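Iron-chelator utilization protein (Thermobifida fusca TM51, PDB 4YHB) binds FAD and, as a siderophore-interacting protein, probably reduces the ferric iron of siderophores so that the metal can be released. Local coordinates at residues 56-61 and 114-119; 144-149 and 205-210; 223-226 and 231-234. One frame throughout, in Å; residues are numbered along the deposited sequence.

Contact 1: 56-61 and 114-119; sequences LWFPNP and GRWAAT
Phe58 turns the CD1-CE1 edge of its ring onto one face of the Trp116 indole, CD1 lying 3.6 Å from Trp116 CG. This T-shaped (edge-to-face) pair, with planes at 66° and the phenyl centroid 5.2 Å from that of the five-membered ring, joins segment 56-61, on strand 53-57 of the antiparallel FAD-binding barrel, to helix 112-118. The indole reaches across because its CG stands anti to the backbone N of Trp116 (chi1 178°), carrying the ring away from the helix. Phe58 CE1 sits 3.5 Å above the indole plane, displaced toward the rim, and the two side chains cross at nearly a right angle. Phe105 and Leu126, from barrel strands 100-106 and 125-129, touch both aromatic residues and continue the apolar cluster. Two residues before Trp116, the N of Gly114 donates a hydrogen bond to FAD O2P, so the indole stands in the same helix as the FAD phosphate contact. Replacing Trp116 by an alanine would probably leave the Phe58 edge without its aromatic face and open a gap between barrel and helix. Beside the phenyl, the Pro59 ring approaches the indole obliquely, its CD 4.1 Å from Trp116 CD1.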
loop_
_atom_site.group_PDB
_atom_site.type_symbol
_atom_site.label_atom_id
_atom_site.label_comp_id
_atom_site.label_asym_id
_atom_site.label_seq_id
_atom_site.Cartn_x
_atom_site.Cartn_y
_atom_site.Cartn_z
ATOM N N LEU A 56 7.730 -8.621 0.278
ATOM C CA LEU A 56 9.096 -8.469 0.746
ATOM C C LEU A 56 9.447 -9.592 1.700
ATOM O O LEU A 56 8.689 -9.899 2.627
ATOM C CB LEU A 56 9.289 -7.107 1.441
ATOM C CG LEU A 56 9.071 -5.901 0.526
ATOM C CD1 LEU A 56 9.352 -4.592 1.277
ATOM C CD2 LEU A 56 9.931 -5.993 -0.740
ATOM N N TRP A 57 10.622 -10.173 1.495
ATOM C CA TRP A 57 11.087 -11.299 2.293
ATOM C C TRP A 57 12.220 -10.856 3.210
ATOM O O TRP A 57 13.286 -10.443 2.749
ATOM C CB TRP A 57 11.533 -12.460 1.373
ATOM C CG TRP A 57 10.381 -13.091 0.623
ATOM C CD1 TRP A 57 9.510 -12.464 -0.225
ATOM C CD2 TRP A 57 9.985 -14.474 0.649
ATOM N NE1 TRP A 57 8.594 -13.373 -0.723
ATOM C CE2 TRP A 57 8.863 -14.605 -0.199
ATOM C CE3 TRP A 57 10.475 -15.611 1.300
ATOM C CZ2 TRP A 57 8.223 -15.833 -0.413
ATOM C CZ3 TRP A 57 9.832 -16.829 1.091
ATOM C CH2 TRP A 57 8.719 -16.923 0.242
ATOM N N PHE A 58 11.967 -10.942 4.515
ATOM C CA PHE A 58 12.811 -10.327 5.535
ATOM C C PHE A 58 13.730 -11.339 6.222
ATOM O O PHE A 58 13.392 -12.524 6.317
ATOM C CB PHE A 58 11.936 -9.645 6.613
ATOM C CG PHE A 58 11.141 -8.456 6.117
ATOM C CD1 PHE A 58 11.679 -7.178 6.165
ATOM C CD2 PHE A 58 9.858 -8.617 5.613
ATOM C CE1 PHE A 58 10.957 -6.080 5.724
ATOM C CE2 PHE A 58 9.125 -7.515 5.158
ATOM C CZ PHE A 58 9.678 -6.253 5.212
ATOM N N PRO A 59 14.869 -10.866 6.753
ATOM C CA PRO A 59 15.709 -11.708 7.617
ATOM C C PRO A 59 15.045 -11.943 8.971
ATOM O O PRO A 59 14.214 -11.132 9.387
ATOM C CB PRO A 59 16.987 -10.879 7.779
ATOM C CG PRO A 59 16.491 -9.458 7.687
ATOM C CD PRO A 59 15.424 -9.504 6.611
ATOM N N ASN A 60 15.382 -13.044 9.634
ATOM C CA ASN A 60 15.001 -13.230 11.028
ATOM C C ASN A 60 16.039 -12.557 11.910
ATOM O O ASN A 60 17.212 -12.938 11.896
ATOM C CB ASN A 60 14.879 -14.711 11.381
ATOM C CG ASN A 60 14.361 -14.938 12.793
ATOM O OD1 ASN A 60 14.832 -14.327 13.754
ATOM N ND2 ASN A 60 13.379 -15.817 12.921
ATOM N N PRO A 61 15.611 -11.554 12.686
ATOM C CA PRO A 61 16.511 -10.767 13.535
ATOM C C PRO A 61 17.193 -11.601 14.617
ATOM O O PRO A 61 18.263 -11.222 15.099
ATOM C CB PRO A 61 15.575 -9.733 14.162
ATOM C CG PRO A 61 14.253 -10.406 14.169
ATOM C CD PRO A 61 14.203 -11.172 12.887
ATOM N N GLY A 114 7.673 -4.007 10.378
ATOM C CA GLY A 114 7.761 -2.739 11.091
ATOM C C GLY A 114 9.097 -2.567 11.804
ATOM O O GLY A 114 9.696 -1.495 11.761
ATOM N N ARG A 115 9.575 -3.621 12.453
ATOM C CA ARG A 115 10.821 -3.521 13.205
ATOM C C ARG A 115 12.032 -3.408 12.278
ATOM O O ARG A 115 12.994 -2.714 12.605
ATOM C CB ARG A 115 10.963 -4.714 14.162
ATOM C CG ARG A 115 10.070 -4.579 15.401
ATOM C CD ARG A 115 10.371 -5.640 16.466
ATOM N NE ARG A 115 10.011 -6.986 16.031
ATOM C CZ ARG A 115 8.885 -7.619 16.366
ATOM N NH1 ARG A 115 7.984 -7.036 17.155
ATOM N NH2 ARG A 115 8.662 -8.844 15.911
ATOM N N TRP A 116 11.973 -4.055 11.118
ATOM C CA TRP A 116 13.033 -3.937 10.110
ATOM C C TRP A 116 13.116 -2.503 9.584
ATOM O O TRP A 116 14.209 -1.954 9.399
ATOM C CB TRP A 116 12.798 -4.913 8.938
ATOM C CG TRP A 116 13.839 -4.806 7.844
ATOM C CD1 TRP A 116 14.962 -5.573 7.698
ATOM C CD2 TRP A 116 13.858 -3.861 6.761
ATOM N NE1 TRP A 116 15.670 -5.170 6.591
ATOM C CE2 TRP A 116 15.015 -4.114 6.003
ATOM C CE3 TRP A 116 12.996 -2.835 6.351
ATOM C CZ2 TRP A 116 15.341 -3.380 4.867
ATOM C CZ3 TRP A 116 13.328 -2.096 5.229
ATOM C CH2 TRP A 116 14.488 -2.382 4.492
ATOM N N ALA A 117 11.952 -1.901 9.330
ATOM C CA ALA A 117 11.886 -0.527 8.837
ATOM C C ALA A 117 12.584 0.462 9.773
ATOM O O ALA A 117 13.174 1.447 9.319
ATOM C CB ALA A 117 10.421 -0.099 8.640
ATOM N N ALA A 118 12.471 0.221 11.077
ATOM C CA ALA A 118 13.007 1.143 12.085
ATOM C C ALA A 118 14.525 1.258 11.995
ATOM O O ALA A 118 15.098 2.273 12.389
ATOM C CB ALA A 118 12.599 0.697 13.480
ATOM N N THR A 119 15.174 0.220 11.468
ATOM C CA THR A 119 16.635 0.200 11.385
ATOM C C THR A 119 17.137 0.110 9.948
ATOM O O THR A 119 18.305 -0.172 9.716
ATOM C CB THR A 119 17.224 -0.985 12.179
ATOM O OG1 THR A 119 16.850 -2.221 11.563
ATOM C CG2 THR A 119 16.719 -0.965 13.622
#

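Contact 2: 144-149 and 205-210; sequences VLLADE and DLLLRA
Leu207 drives its two methyls against the backbone of Ala147, seating helix 206-212 on strand 142-147 of the parallel sheet, in the domain related to the NAD-binding domain of ferredoxin reductases. The tight part is buried and wholly apolar in its side chains. Leu207 CD1 rests 3.9 Å from Ala147 C and equally close to Asp148 N, while CD2 lies 4.0 Å from Ala147 N, so the two methyls lie along the Ala147 backbone. Leu207 CG is anti to the carbonyl carbon (chi1 -68°) and the chain then extends, which aims both methyls at the strand. Leu146 packs alongside, its CB 4.2 Å from Leu207 CD2. The Ala147 methyl points from the other side of the sheet toward Ala155 of helix 152-161, so only its backbone serves this contact. The solvent side instead carries exposed Arg209, which forms a salt bridge through NE with Asp205 OD2 (2.6 Å) within segment 205-210, not across the contact, meeting that oxygen from above the carboxylate plane. Asp148 directs its carboxylate to Thr150 and Trp256 rather than to the helix. At the inner surface of the helix, Leu146 CD2 comes within 3.5 Å of Leu207 O.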
loop_
_atom_site.group_PDB
_atom_site.type_symbol
_atom_site.label_atom_id
_atom_site.label_comp_id
_atom_site.label_asym_id
_atom_site.label_seq_id
_atom_site.Cartn_x
_atom_site.Cartn_y
_atom_site.Cartn_z
ATOM N N VAL A 144 -12.796 9.305 -4.649
ATOM C CA VAL A 144 -12.878 9.396 -3.202
ATOM C C VAL A 144 -11.945 8.356 -2.584
ATOM O O VAL A 144 -12.131 7.156 -2.784
ATOM C CB VAL A 144 -14.305 9.172 -2.698
ATOM C CG1 VAL A 144 -14.344 9.246 -1.176
ATOM C CG2 VAL A 144 -15.262 10.199 -3.319
ATOM N N LEU A 145 -10.934 8.812 -1.854
ATOM C CA LEU A 145 -9.921 7.902 -1.307
ATOM C C LEU A 145 -9.884 7.921 0.217
ATOM O O LEU A 145 -9.821 8.986 0.834
ATOM C CB LEU A 145 -8.549 8.270 -1.859
ATOM C CG LEU A 145 -8.453 8.385 -3.378
ATOM C CD1 LEU A 145 -7.235 9.181 -3.743
ATOM C CD2 LEU A 145 -8.370 7.008 -4.002
ATOM N N LEU A 146 -9.937 6.739 0.817
ATOM C CA LEU A 146 -9.834 6.584 2.262
ATOM C C LEU A 146 -8.676 5.637 2.564
ATOM O O LEU A 146 -8.513 4.599 1.904
ATOM C CB LEU A 146 -11.146 6.058 2.852
ATOM C CG LEU A 146 -12.395 6.877 2.503
ATOM C CD1 LEU A 146 -13.241 6.145 1.485
ATOM C CD2 LEU A 146 -13.206 7.180 3.747
ATOM N N ALA A 147 -7.840 5.999 3.532
ATOM C CA ALA A 147 -6.667 5.184 3.819
ATOM C C ALA A 147 -6.127 5.479 5.204
ATOM O O ALA A 147 -6.059 6.638 5.605
ATOM C CB ALA A 147 -5.568 5.427 2.766
ATOM N N ASP A 148 -5.753 4.434 5.940
ATOM C CA ASP A 148 -4.909 4.640 7.116
ATOM C C ASP A 148 -3.460 4.539 6.627
ATOM O O ASP A 148 -3.239 4.466 5.416
ATOM C CB ASP A 148 -5.264 3.647 8.246
ATOM C CG ASP A 148 -4.765 2.209 8.004
ATOM O OD1 ASP A 148 -4.211 1.862 6.930
ATOM O OD2 ASP A 148 -4.945 1.403 8.941
ATOM N N GLU A 149 -2.472 4.528 7.521
ATOM C CA GLU A 149 -1.086 4.677 7.060
ATOM C C GLU A 149 -0.573 3.502 6.195
ATOM O O GLU A 149 0.338 3.685 5.390
ATOM C CB GLU A 149 -0.139 4.901 8.252
ATOM C CG GLU A 149 -0.274 3.882 9.389
ATOM C CD GLU A 149 -1.206 4.364 10.508
ATOM O OE1 GLU A 149 -2.308 4.850 10.199
ATOM O OE2 GLU A 149 -0.825 4.259 11.699
ATOM N N ASP A 205 -12.974 4.673 14.344
ATOM C CA ASP A 205 -13.825 4.637 13.159
ATOM C C ASP A 205 -13.743 5.945 12.381
ATOM O O ASP A 205 -14.718 6.361 11.746
ATOM C CB ASP A 205 -15.277 4.338 13.551
ATOM C CG ASP A 205 -15.796 5.272 14.631
ATOM O OD1 ASP A 205 -16.951 5.079 15.074
ATOM O OD2 ASP A 205 -15.051 6.195 15.047
ATOM N N LEU A 206 -12.578 6.590 12.427
ATOM C CA LEU A 206 -12.390 7.908 11.807
ATOM C C LEU A 206 -12.694 7.923 10.312
ATOM O O LEU A 206 -13.285 8.875 9.809
ATOM C CB LEU A 206 -10.953 8.409 12.032
ATOM C CG LEU A 206 -10.600 8.964 13.413
ATOM C CD1 LEU A 206 -9.079 9.062 13.574
ATOM C CD2 LEU A 206 -11.250 10.322 13.621
ATOM N N LEU A 207 -12.301 6.869 9.596
ATOM C CA LEU A 207 -12.553 6.820 8.157
ATOM C C LEU A 207 -14.044 6.689 7.842
ATOM O O LEU A 207 -14.567 7.381 6.963
ATOM C CB LEU A 207 -11.786 5.661 7.506
ATOM C CG LEU A 207 -10.268 5.841 7.492
ATOM C CD1 LEU A 207 -9.582 4.637 6.850
ATOM C CD2 LEU A 207 -9.900 7.103 6.764
ATOM N N LEU A 208 -14.715 5.785 8.549
ATOM C CA LEU A 208 -16.152 5.591 8.385
ATOM C C LEU A 208 -16.907 6.886 8.679
ATOM O O LEU A 208 -17.792 7.292 7.924
ATOM C CB LEU A 208 -16.650 4.479 9.306
ATOM C CG LEU A 208 -18.163 4.251 9.348
ATOM C CD1 LEU A 208 -18.672 3.744 8.002
ATOM C CD2 LEU A 208 -18.513 3.285 10.463
ATOM N N ARG A 209 -16.536 7.539 9.774
ATOM C CA ARG A 209 -17.190 8.779 10.187
ATOM C C ARG A 209 -17.025 9.867 9.136
ATOM O O ARG A 209 -17.970 10.594 8.852
ATOM C CB ARG A 209 -16.639 9.260 11.528
ATOM C CG ARG A 209 -17.095 8.422 12.712
ATOM C CD ARG A 209 -16.547 8.991 14.021
ATOM N NE ARG A 209 -16.822 8.105 15.148
ATOM C CZ ARG A 209 -17.941 8.129 15.864
ATOM N NH1 ARG A 209 -18.897 9.004 15.578
ATOM N NH2 ARG A 209 -18.101 7.280 16.871
ATOM N N ALA A 210 -15.836 9.976 8.545
ATOM C CA ALA A 210 -15.608 10.972 7.495
ATOM C C ALA A 210 -16.422 10.662 6.236
ATOM O O ALA A 210 -16.985 11.564 5.612
ATOM C CB ALA A 210 -14.125 11.056 7.155
#

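Contact 3: 223-226 and 231-234; sequences VWAG and ALKP
Leu232 meets Ala225 methyl to methyl, its CD2 3.7 Å from Ala225 CB, and this is the side-chain part of the contact. Both residues direct their CB toward the opposing segment. With its second torsion extended (chi2 179°), Leu232 holds both methyls out toward the strand. On the helix side, Leu232 also reaches Val252 of strand 250-256, while Ala225 touches Leu146 of the neighbouring strand 142-147, so the apolar layer runs on in both directions across the sheet. The second kind of contact is between side chain and backbone: Leu232 CD1 lies 3.9 Å from both CA and C of Gly226. These segments belong to a beta-alpha-beta unit, in which strand 221-226 passes through a short turn into helix 229-241 and the chain returns as the parallel strand 250-256. The glycine matters on the far face of the strand, where a CB at Gly226 would run into Trp224 CH2 at 2.7 Å; the indole, which meets Phe50 edge to face, lies across that side. Away from the strand, exposed Lys233 forms a salt bridge through NZ with Asp230 OD1 within the helix.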
loop_
_atom_site.group_PDB
_atom_site.type_symbol
_atom_site.label_atom_id
_atom_site.label_comp_id
_atom_site.label_asym_id
_atom_site.label_seq_id
_atom_site.Cartn_x
_atom_site.Cartn_y
_atom_site.Cartn_z
ATOM N N VAL A 223 -14.840 5.129 -5.559
ATOM C CA VAL A 223 -14.472 5.144 -4.145
ATOM C C VAL A 223 -13.441 4.056 -3.868
ATOM O O VAL A 223 -13.662 2.890 -4.192
ATOM C CB VAL A 223 -15.690 4.929 -3.232
ATOM C CG1 VAL A 223 -15.270 5.000 -1.761
ATOM C CG2 VAL A 223 -16.782 5.955 -3.539
ATOM N N TRP A 224 -12.308 4.434 -3.285
ATOM C CA TRP A 224 -11.267 3.453 -2.961
ATOM C C TRP A 224 -10.899 3.586 -1.494
ATOM O O TRP A 224 -10.585 4.681 -1.026
ATOM C CB TRP A 224 -10.023 3.641 -3.835
ATOM C CG TRP A 224 -8.977 2.532 -3.668
ATOM C CD1 TRP A 224 -8.860 1.402 -4.424
ATOM C CD2 TRP A 224 -7.915 2.473 -2.694
ATOM N NE1 TRP A 224 -7.793 0.640 -3.988
ATOM C CE2 TRP A 224 -7.199 1.271 -2.927
ATOM C CE3 TRP A 224 -7.504 3.310 -1.647
ATOM C CZ2 TRP A 224 -6.093 0.892 -2.158
ATOM C CZ3 TRP A 224 -6.396 2.928 -0.872
ATOM C CH2 TRP A 224 -5.704 1.728 -1.141
ATOM N N ALA A 225 -10.951 2.478 -0.766
ATOM C CA ALA A 225 -10.599 2.500 0.650
ATOM C C ALA A 225 -9.654 1.343 0.957
ATOM O O ALA A 225 -9.859 0.223 0.484
ATOM C CB ALA A 225 -11.840 2.424 1.522
ATOM N N GLY A 226 -8.623 1.624 1.751
ATOM C CA GLY A 226 -7.666 0.612 2.159
ATOM C C GLY A 226 -7.266 0.877 3.598
ATOM O O GLY A 226 -7.227 2.014 4.045
ATOM N N ALA A 231 -12.136 -2.164 10.346
ATOM C CA ALA A 231 -12.553 -0.785 10.133
ATOM C C ALA A 231 -13.229 -0.619 8.783
ATOM O O ALA A 231 -14.109 0.221 8.623
ATOM C CB ALA A 231 -11.349 0.167 10.247
ATOM N N LEU A 232 -12.828 -1.436 7.815
ATOM C CA LEU A 232 -13.334 -1.304 6.453
ATOM C C LEU A 232 -14.674 -2.002 6.232
ATOM O O LEU A 232 -15.350 -1.732 5.242
ATOM C CB LEU A 232 -12.314 -1.861 5.448
ATOM C CG LEU A 232 -11.100 -0.981 5.132
ATOM C CD1 LEU A 232 -10.175 -1.670 4.148
ATOM C CD2 LEU A 232 -11.529 0.344 4.571
ATOM N N LYS A 233 -15.047 -2.906 7.132
ATOM C CA LYS A 233 -16.293 -3.668 6.971
ATOM C C LYS A 233 -17.541 -2.775 6.934
ATOM O O LYS A 233 -18.386 -2.945 6.058
ATOM C CB LYS A 233 -16.440 -4.718 8.074
ATOM C CG LYS A 233 -15.608 -5.968 7.861
ATOM C CD LYS A 233 -15.778 -6.938 9.019
ATOM C CE LYS A 233 -14.684 -8.002 9.029
ATOM N NZ LYS A 233 -14.773 -8.883 10.237
ATOM N N PRO A 234 -17.661 -1.808 7.868
ATOM C CA PRO A 234 -18.820 -0.923 7.758
ATOM C C PRO A 234 -18.753 0.008 6.555
ATOM O O PRO A 234 -19.809 0.448 6.116
ATOM C CB PRO A 234 -18.762 -0.117 9.048
ATOM C CG PRO A 234 -17.350 -0.169 9.463
ATOM C CD PRO A 234 -16.923 -1.551 9.117
#

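Overall arrangement
From the N terminus, contact 1 comes first: the chain runs from strand 53-57 through further barrel strands and returns at helix 112-118, closing a loop of 52 residues within the FAD-binding domain and tying the helix to the barrel. Contact 2 then brings helix 206-212 back to strand 142-147 across 55 residues, and contact 3 joins strand 221-226 to the helix that follows. The three lie in series, with neither nesting nor crossing. Contacts 2 and 3 have centres 7 Å apart and lie on adjoining strands 142-147 and 221-226 of the parallel sheet, where Leu146 N lies 2.8 Å from Trp224 O, a probable hydrogen bond. Contact 1 stands apart, its centre 27 Å from either.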